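Local atomic coordinates of Ydr267cp (Saccharomyces cerevisiae, PDB entry 2HES), a protein that serves as an essential component of the cytosolic iron-sulfur protein assembly machinery, needed for the maturation of extramitochondrial iron-sulfur proteins. Residues S80-W85 / K111-S116; L122-R127 / W132-D137. All coordinates share one frame; numbering follows the deposited sequence.

Contact 1 (S80-W85 / K111-S116)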
ATOM      1  N   SER A  80     -10.989  -5.415 -13.315  1.00 34.93           N
ATOM      2  CA  SER A  80     -12.034  -4.494 -12.837  1.00 34.79           C
ATOM      3  C   SER A  80     -12.780  -5.058 -11.616  1.00 34.62           C
ATOM      4  O   SER A  80     -13.625  -4.374 -11.046  1.00 35.76           O
ATOM      5  CB  SER A  80     -13.029  -4.118 -13.949  1.00 34.25           C
ATOM      6  OG  SER A  80     -14.121  -5.037 -13.983  1.00 34.80           O
ATOM      7  N   THR A  81     -12.465  -6.289 -11.215  1.00 34.06           N
ATOM      8  CA  THR A  81     -13.132  -6.951 -10.061  1.00 34.10           C
ATOM      9  C   THR A  81     -12.272  -7.021  -8.773  1.00 33.91           C
ATOM     10  O   THR A  81     -11.065  -6.761  -8.822  1.00 34.13           O
ATOM     11  CB  THR A  81     -13.660  -8.367 -10.417  1.00 33.92           C
ATOM     12  OG1 THR A  81     -12.590  -9.333 -10.390  1.00 34.37           O
ATOM     13  CG2 THR A  81     -14.339  -8.383 -11.795  1.00 35.07           C
ATOM     14  N   VAL A  82     -12.903  -7.356  -7.640  1.00 33.51           N
ATOM     15  CA  VAL A  82     -12.238  -7.502  -6.323  1.00 33.53           C
ATOM     16  C   VAL A  82     -12.808  -8.736  -5.607  1.00 33.33           C
ATOM     17  O   VAL A  82     -14.018  -8.811  -5.372  1.00 34.71           O
ATOM     18  CB  VAL A  82     -12.426  -6.237  -5.379  1.00 31.82           C
ATOM     19  CG1 VAL A  82     -11.807  -6.481  -4.021  1.00 33.46           C
ATOM     20  CG2 VAL A  82     -11.854  -4.973  -6.003  1.00 33.05           C
ATOM     21  N   SER A  83     -11.952  -9.706  -5.262  1.00 33.56           N
ATOM     22  CA  SER A  83     -12.375 -10.938  -4.576  1.00 32.87           C
ATOM     23  C   SER A  83     -12.136 -10.950  -3.050  1.00 33.36           C
ATOM     24  O   SER A  83     -11.204 -10.307  -2.577  1.00 32.80           O
ATOM     25  CB  SER A  83     -11.650 -12.146  -5.188  1.00 33.87           C
ATOM     26  OG  SER A  83     -10.249 -12.102  -4.909  1.00 32.81           O
ATOM     27  N   ILE A  84     -12.933 -11.725  -2.299  1.00 32.59           N
ATOM     28  CA  ILE A  84     -12.821 -11.836  -0.819  1.00 33.05           C
ATOM     29  C   ILE A  84     -12.633 -13.275  -0.270  1.00 34.42           C
ATOM     30  O   ILE A  84     -13.488 -14.135  -0.501  1.00 34.97           O
ATOM     31  CB  ILE A  84     -14.094 -11.230  -0.128  1.00 32.93           C
ATOM     32  CG1 ILE A  84     -14.308  -9.765  -0.511  1.00 31.00           C
ATOM     33  CG2 ILE A  84     -14.024 -11.377   1.374  1.00 31.78           C
ATOM     34  CD1 ILE A  84     -13.413  -8.753   0.238  1.00 30.64           C
ATOM     35  N   TRP A  85     -11.575 -13.524   0.504  1.00 34.96           N
ATOM     36  CA  TRP A  85     -11.270 -14.872   1.046  1.00 35.66           C
ATOM     37  C   TRP A  85     -11.199 -14.942   2.586  1.00 36.74           C
ATOM     38  O   TRP A  85     -10.803 -13.983   3.235  1.00 36.48           O
ATOM     39  CB  TRP A  85      -9.941 -15.388   0.468  1.00 34.63           C
ATOM     40  CG  TRP A  85      -9.809 -15.187  -1.010  1.00 33.96           C
ATOM     41  CD1 TRP A  85      -9.618 -14.003  -1.665  1.00 34.00           C
ATOM     42  CD2 TRP A  85      -9.864 -16.202  -2.024  1.00 34.49           C
ATOM     43  NE1 TRP A  85      -9.552 -14.214  -3.022  1.00 34.87           N
ATOM     44  CE2 TRP A  85      -9.709 -15.555  -3.271  1.00 34.25           C
ATOM     45  CE3 TRP A  85     -10.023 -17.589  -2.000  1.00 32.56           C
ATOM     46  CZ2 TRP A  85      -9.707 -16.253  -4.486  1.00 35.63           C
ATOM     47  CZ3 TRP A  85     -10.020 -18.286  -3.222  1.00 34.39           C
ATOM     48  CH2 TRP A  85      -9.867 -17.613  -4.437  1.00 33.56           C
ATOM     49  N   LYS A 111      -6.693  -0.892  -9.257  1.00 27.84           N
ATOM     50  CA  LYS A 111      -5.268  -0.722  -8.926  1.00 25.93           C
ATOM     51  C   LYS A 111      -4.929  -0.951  -7.462  1.00 24.92           C
ATOM     52  O   LYS A 111      -3.781  -1.231  -7.123  1.00 23.49           O
ATOM     53  CB  LYS A 111      -4.764   0.684  -9.270  1.00 26.12           C
ATOM     54  CG  LYS A 111      -4.785   1.087 -10.737  1.00 26.68           C
ATOM     55  CD  LYS A 111      -4.049   0.050 -11.619  1.00 29.58           C
ATOM     56  CE  LYS A 111      -4.139   0.445 -13.074  1.00 27.10           C
ATOM     57  NZ  LYS A 111      -3.204   1.563 -13.363  1.00 28.66           N
ATOM     58  N   GLY A 112      -5.911  -0.780  -6.572  1.00 23.53           N
ATOM     59  CA  GLY A 112      -5.647  -0.950  -5.168  1.00 20.51           C
ATOM     60  C   GLY A 112      -6.853  -1.325  -4.328  1.00 20.08           C
ATOM     61  O   GLY A 112      -8.006  -0.976  -4.663  1.00 19.93           O
ATOM     62  N   VAL A 113      -6.569  -2.039  -3.255  1.00 19.16           N
ATOM     63  CA  VAL A 113      -7.586  -2.313  -2.205  1.00 17.74           C
ATOM     64  C   VAL A 113      -6.972  -2.036  -0.852  1.00 17.07           C
ATOM     65  O   VAL A 113      -5.769  -2.309  -0.630  1.00 17.01           O
ATOM     66  CB  VAL A 113      -8.162  -3.773  -2.263  1.00 18.21           C
ATOM     67  CG1 VAL A 113      -8.792  -4.067  -3.621  1.00 19.28           C
ATOM     68  CG2 VAL A 113      -7.083  -4.810  -2.014  1.00 19.16           C
ATOM     69  N   ALA A 114      -7.775  -1.545   0.089  1.00 16.97           N
ATOM     70  CA  ALA A 114      -7.257  -1.228   1.411  1.00 16.51           C
ATOM     71  C   ALA A 114      -8.415  -1.147   2.386  1.00 17.20           C
ATOM     72  O   ALA A 114      -9.489  -0.589   2.036  1.00 17.02           O
ATOM     73  CB  ALA A 114      -6.488   0.096   1.409  1.00 16.98           C
ATOM     74  N   TRP A 115      -8.159  -1.635   3.606  1.00 18.37           N
ATOM     75  CA  TRP A 115      -9.183  -1.690   4.655  1.00 18.54           C
ATOM     76  C   TRP A 115      -8.961  -0.605   5.724  1.00 20.02           C
ATOM     77  O   TRP A 115      -7.812  -0.310   6.123  1.00 19.84           O
ATOM     78  CB  TRP A 115      -9.106  -3.013   5.412  1.00 20.16           C
ATOM     79  CG  TRP A 115      -9.399  -4.206   4.632  1.00 21.23           C
ATOM     80  CD1 TRP A 115      -8.538  -4.941   3.868  1.00 20.20           C
ATOM     81  CD2 TRP A 115     -10.678  -4.846   4.545  1.00 21.20           C
ATOM     82  NE1 TRP A 115      -9.219  -6.024   3.317  1.00 22.69           N
ATOM     83  CE2 TRP A 115     -10.534  -5.966   3.712  1.00 21.94           C
ATOM     84  CE3 TRP A 115     -11.932  -4.573   5.110  1.00 25.11           C
ATOM     85  CZ2 TRP A 115     -11.601  -6.820   3.414  1.00 23.08           C
ATOM     86  CZ3 TRP A 115     -13.004  -5.418   4.808  1.00 21.26           C
ATOM     87  CH2 TRP A 115     -12.823  -6.521   3.961  1.00 22.56           C
ATOM     88  N   SER A 116     -10.052  -0.070   6.265  1.00 19.54           N
ATOM     89  CA  SER A 116      -9.956   0.758   7.475  1.00 20.07           C
ATOM     90  C   SER A 116      -9.558  -0.117   8.654  1.00 21.39           C
ATOM     91  O   SER A 116      -9.835  -1.305   8.632  1.00 20.38           O
ATOM     92  CB  SER A 116     -11.293   1.445   7.739  1.00 19.79           C
ATOM     93  OG  SER A 116     -12.328   0.473   7.875  1.00 20.47           O
TER
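Val-82 and Val-113 meet tip to tip between two strands that exchange no hydrogen bond. Val-82 CG1 lies 3.9 Å from Val-113 CG1, and CG2 of Val-82 comes almost as near, 4.0 Å from the same Val-113 CG1. One methyl of Val-113 therefore sits against both branches of Val-82. The torsion of Val-113 explains this: CG1 stands anti to its own carbonyl carbon (chi1 -58°) and is the branch presented to strand 82-86. A second touch follows along the strands, where Ile-84 CD1 comes within 4.1 Å of Trp-115 CZ2, on the six-membered part of the indole, the two side chains crossing at a slant. All four residues are buried, yet only 118 Å² is covered in total, which marks a light, wholly apolar contact.

Further residues surround these groups. Thr-124 touches both valines, and Leu-72 touches both Ile-84 and Trp-115, as does Tyr-143. The indole is tethered at its polar end, Trp-115 NE1 bonding to the carbonyl oxygen of Ala-65, while Val-113 N bonds to Ser-63 OG. The closest CA atoms, of Val-82 and Val-113, are 8.1 Å apart and the touching parts run 44° askew, evidence of face-to-face sheet packing rather than strand pairing. Such apolar packing between successive four-stranded sheets is that of neighbouring blades in a WD40 beta-propeller, here joining repeats WD 2 and WD 3.

Contact 2 (L122-R127 / W132-D137); sequences LATCSR and WIWETD
Trp-134, Leu-122 and Thr-124 have the most surface buried where strands 122-126 and 132-135 pair antiparallel. Leu-122 and Trp-134 form a hydrogen-bonded pair: Leu-122 N donates to Trp-134 O at 2.9 Å, and Trp-134 N returns a bond to Leu-122 O at 2.8 Å. That same carbonyl oxygen, Leu-122 O, lies in the plane of the indole at its edge, 3.9 Å from Trp-134 CD1. The ring is placed there by its first torsion, which sets CG anti to the carbonyl carbon (chi1 -67°).

Thr-124 pairs likewise with Trp-132, its N bonding to Trp-132 O and its O accepting from Trp-132 N, both at 2.9 Å. Its OG1 rests 3.5 Å from Trp-132 CB and also lies at the edge of the Trp-134 ring, near its plane, where Thr-124 CG2 comes within 4.1 Å of Trp-134 CD1. An alanine in place of Trp-134 lacks the indole, and this would probably open a gap beside Thr-124 and leave the Leu-122 carbonyl oxygen without the ring edge it lies against. Between these pairs, Ala-123 and Ile-133 form a non-hydrogen-bonded pair whose side chains emerge on the other face, Ala-123 CB being 4.0 Å from Ile-133 CD1.

The strand axes approach to 4.8 Å at 154°, consistent with a twisted beta hairpin, the two central strands of a four-stranded propeller blade. Strand 110-115 flanks it next to 121-126, and strand 144-149 lies beyond 131-135. Ala-123 and Ile-133 both touch Trp-161 of strand 156-161, in the following blade, while Leu-122 and Thr-124 touch Trp-115 and Val-113, respectively.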
ATOM      1  N   LEU A 122     -13.832  -1.107   3.117  1.00 21.18           N
ATOM      2  CA  LEU A 122     -12.881  -1.496   2.111  1.00 20.39           C
ATOM      3  C   LEU A 122     -12.938  -0.435   1.019  1.00 20.40           C
ATOM      4  O   LEU A 122     -13.983  -0.189   0.420  1.00 21.32           O
ATOM      5  CB  LEU A 122     -13.248  -2.891   1.551  1.00 20.85           C
ATOM      6  CG  LEU A 122     -12.377  -3.374   0.394  1.00 19.36           C
ATOM      7  CD1 LEU A 122     -11.006  -3.648   0.900  1.00 19.86           C
ATOM      8  CD2 LEU A 122     -12.973  -4.659  -0.303  1.00 21.90           C
ATOM      9  N   ALA A 123     -11.801   0.233   0.802  1.00 19.73           N
ATOM     10  CA  ALA A 123     -11.640   1.173  -0.307  1.00 18.72           C
ATOM     11  C   ALA A 123     -11.031   0.489  -1.518  1.00 18.74           C
ATOM     12  O   ALA A 123     -10.126  -0.346  -1.381  1.00 19.95           O
ATOM     13  CB  ALA A 123     -10.712   2.296   0.113  1.00 18.46           C
ATOM     14  N   THR A 124     -11.519   0.850  -2.696  1.00 17.78           N
ATOM     15  CA  THR A 124     -10.932   0.341  -3.924  1.00 20.09           C
ATOM     16  C   THR A 124     -10.584   1.528  -4.838  1.00 20.03           C
ATOM     17  O   THR A 124     -11.246   2.574  -4.797  1.00 20.79           O
ATOM     18  CB  THR A 124     -11.836  -0.690  -4.646  1.00 20.81           C
ATOM     19  OG1 THR A 124     -12.982  -0.051  -5.237  1.00 23.42           O
ATOM     20  CG2 THR A 124     -12.240  -1.879  -3.684  1.00 20.01           C
ATOM     21  N   CYS A 125      -9.548   1.392  -5.655  1.00 19.59           N
ATOM     22  CA  CYS A 125      -9.245   2.487  -6.595  1.00 21.27           C
ATOM     23  C   CYS A 125      -8.896   1.899  -7.928  1.00 21.89           C
ATOM     24  O   CYS A 125      -8.610   0.698  -8.045  1.00 21.62           O
ATOM     25  CB  CYS A 125      -8.133   3.421  -6.108  1.00 21.05           C
ATOM     26  SG  CYS A 125      -6.547   2.598  -5.996  1.00 23.37           S
ATOM     27  N   SER A 126      -8.937   2.773  -8.932  1.00 24.53           N
ATOM     28  CA  SER A 126      -9.043   2.315 -10.287  1.00 25.78           C
ATOM     29  C   SER A 126      -8.378   3.270 -11.291  1.00 25.56           C
ATOM     30  O   SER A 126      -8.304   4.507 -11.102  1.00 26.13           O
ATOM     31  CB  SER A 126     -10.520   2.127 -10.619  1.00 25.14           C
ATOM     32  OG  SER A 126     -10.689   1.617 -11.924  1.00 27.49           O
ATOM     33  N   ARG A 127      -7.973   2.670 -12.403  1.00 27.05           N
ATOM     34  CA  ARG A 127      -7.641   3.416 -13.620  1.00 27.37           C
ATOM     35  C   ARG A 127      -8.754   4.392 -14.068  1.00 26.78           C
ATOM     36  O   ARG A 127      -8.493   5.376 -14.793  1.00 27.17           O
ATOM     37  CB  ARG A 127      -7.314   2.432 -14.728  1.00 28.33           C
ATOM     38  CG  ARG A 127      -6.839   3.115 -16.021  1.00 29.69           C
ATOM     39  CD  ARG A 127      -5.900   2.204 -16.782  1.00 33.68           C
ATOM     40  NE  ARG A 127      -5.298   2.881 -17.938  1.00 31.77           N
ATOM     41  CZ  ARG A 127      -4.959   2.272 -19.068  1.00 36.40           C
ATOM     42  NH1 ARG A 127      -5.173   0.960 -19.220  1.00 37.46           N
ATOM     43  NH2 ARG A 127      -4.423   2.975 -20.067  1.00 33.18           N
ATOM     44  N   TRP A 132     -13.787   3.997  -4.637  1.00 21.79           N
ATOM     45  CA  TRP A 132     -15.043   3.483  -4.074  1.00 21.72           C
ATOM     46  C   TRP A 132     -14.853   3.089  -2.617  1.00 21.59           C
ATOM     47  O   TRP A 132     -13.795   2.564  -2.222  1.00 20.62           O
ATOM     48  CB  TRP A 132     -15.545   2.309  -4.915  1.00 22.21           C
ATOM     49  CG  TRP A 132     -16.037   2.680  -6.306  1.00 23.11           C
ATOM     50  CD1 TRP A 132     -15.436   3.541  -7.224  1.00 23.29           C
ATOM     51  CD2 TRP A 132     -17.196   2.164  -6.954  1.00 22.93           C
ATOM     52  NE1 TRP A 132     -16.189   3.592  -8.377  1.00 22.46           N
ATOM     53  CE2 TRP A 132     -17.263   2.755  -8.239  1.00 22.93           C
ATOM     54  CE3 TRP A 132     -18.206   1.260  -6.560  1.00 24.34           C
ATOM     55  CZ2 TRP A 132     -18.300   2.481  -9.140  1.00 23.35           C
ATOM     56  CZ3 TRP A 132     -19.238   0.974  -7.466  1.00 23.23           C
ATOM     57  CH2 TRP A 132     -19.272   1.582  -8.742  1.00 23.97           C
ATOM     58  N   ILE A 133     -15.880   3.363  -1.801  1.00 20.76           N
ATOM     59  CA  ILE A 133     -15.887   2.942  -0.392  1.00 20.42           C
ATOM     60  C   ILE A 133     -16.995   1.923  -0.220  1.00 20.47           C
ATOM     61  O   ILE A 133     -18.166   2.194  -0.592  1.00 20.98           O
ATOM     62  CB  ILE A 133     -16.102   4.112   0.621  1.00 21.28           C
ATOM     63  CG1 ILE A 133     -15.103   5.260   0.407  1.00 20.58           C
ATOM     64  CG2 ILE A 133     -15.981   3.587   2.061  1.00 20.65           C
ATOM     65  CD1 ILE A 133     -13.701   4.899   0.700  1.00 21.14           C
ATOM     66  N   TRP A 134     -16.630   0.746   0.278  1.00 21.67           N
ATOM     67  CA  TRP A 134     -17.598  -0.341   0.508  1.00 22.29           C
ATOM     68  C   TRP A 134     -17.662  -0.575   2.023  1.00 22.91           C
ATOM     69  O   TRP A 134     -16.667  -0.401   2.739  1.00 22.49           O
ATOM     70  CB  TRP A 134     -17.175  -1.646  -0.207  1.00 23.41           C
ATOM     71  CG  TRP A 134     -17.198  -1.615  -1.739  1.00 23.44           C
ATOM     72  CD1 TRP A 134     -16.160  -1.246  -2.585  1.00 23.82           C
ATOM     73  CD2 TRP A 134     -18.307  -1.971  -2.598  1.00 25.07           C
ATOM     74  NE1 TRP A 134     -16.583  -1.344  -3.905  1.00 26.25           N
ATOM     75  CE2 TRP A 134     -17.884  -1.782  -3.938  1.00 25.58           C
ATOM     76  CE3 TRP A 134     -19.618  -2.433  -2.358  1.00 22.62           C
ATOM     77  CZ2 TRP A 134     -18.714  -2.043  -5.036  1.00 25.21           C
ATOM     78  CZ3 TRP A 134     -20.449  -2.683  -3.460  1.00 24.04           C
ATOM     79  CH2 TRP A 134     -19.984  -2.500  -4.784  1.00 25.12           C
ATOM     80  N   GLU A 135     -18.839  -0.966   2.530  1.00 22.52           N
ATOM     81  CA  GLU A 135     -18.970  -1.249   3.959  1.00 23.69           C
ATOM     82  C   GLU A 135     -19.384  -2.699   4.169  1.00 23.48           C
ATOM     83  O   GLU A 135     -20.194  -3.216   3.421  1.00 22.54           O
ATOM     84  CB  GLU A 135     -20.039  -0.350   4.575  1.00 24.93           C
ATOM     85  CG  GLU A 135     -20.175  -0.506   6.075  1.00 29.38           C
ATOM     86  CD  GLU A 135     -21.058   0.544   6.722  1.00 33.77           C
ATOM     87  OE1 GLU A 135     -22.069   0.947   6.115  1.00 36.80           O
ATOM     88  OE2 GLU A 135     -20.721   0.956   7.856  1.00 39.49           O
ATOM     89  N   THR A 136     -18.862  -3.322   5.212  1.00 24.88           N
ATOM     90  CA  THR A 136     -19.291  -4.665   5.599  1.00 26.35           C
ATOM     91  C   THR A 136     -19.466  -4.743   7.114  1.00 27.05           C
ATOM     92  O   THR A 136     -19.288  -3.753   7.830  1.00 27.13           O
ATOM     93  CB  THR A 136     -18.304  -5.748   5.054  1.00 26.77           C
ATOM     94  OG1 THR A 136     -18.850  -7.071   5.231  1.00 29.28           O
ATOM     95  CG2 THR A 136     -16.909  -5.647   5.737  1.00 26.31           C
ATOM     96  N   ASP A 137     -19.853  -5.914   7.621  1.00 29.74           N
ATOM     97  CA  ASP A 137     -20.036  -6.019   9.056  1.00 31.28           C
ATOM     98  C   ASP A 137     -18.992  -6.986   9.590  1.00 32.39           C
ATOM     99  O   ASP A 137     -18.068  -7.411   8.857  1.00 30.86           O
ATOM    100  CB  ASP A 137     -21.466  -6.465   9.408  1.00 31.82           C
ATOM    101  CG  ASP A 137     -21.782  -7.874   8.917  1.00 33.76           C
ATOM    102  OD1 ASP A 137     -20.856  -8.621   8.520  1.00 35.98           O
ATOM    103  OD2 ASP A 137     -22.969  -8.239   8.939  1.00 36.98           O
TER

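Overall arrangement
From the N terminus, the chain leaves 80-85 in repeat WD 2, passes through strand 98-103, at one edge of that sheet, and returns at 111-116, where contact 1 closes a loop of 25 intervening residues. After a short connection it enters 122-127, and at 132-137 contact 2 closes a hairpin, with four residues between its segments. The two are in series, neither nested nor crossed, with centres about 7 Å apart. Strands 110-115 and 121-126 are neighbours in one sheet, joined by a probable hydrogen bond from Ala-123 N to Ala-114 O of 2.7 Å. Contact 1 thus ties one blade to the next, and contact 2 builds the interior of the second.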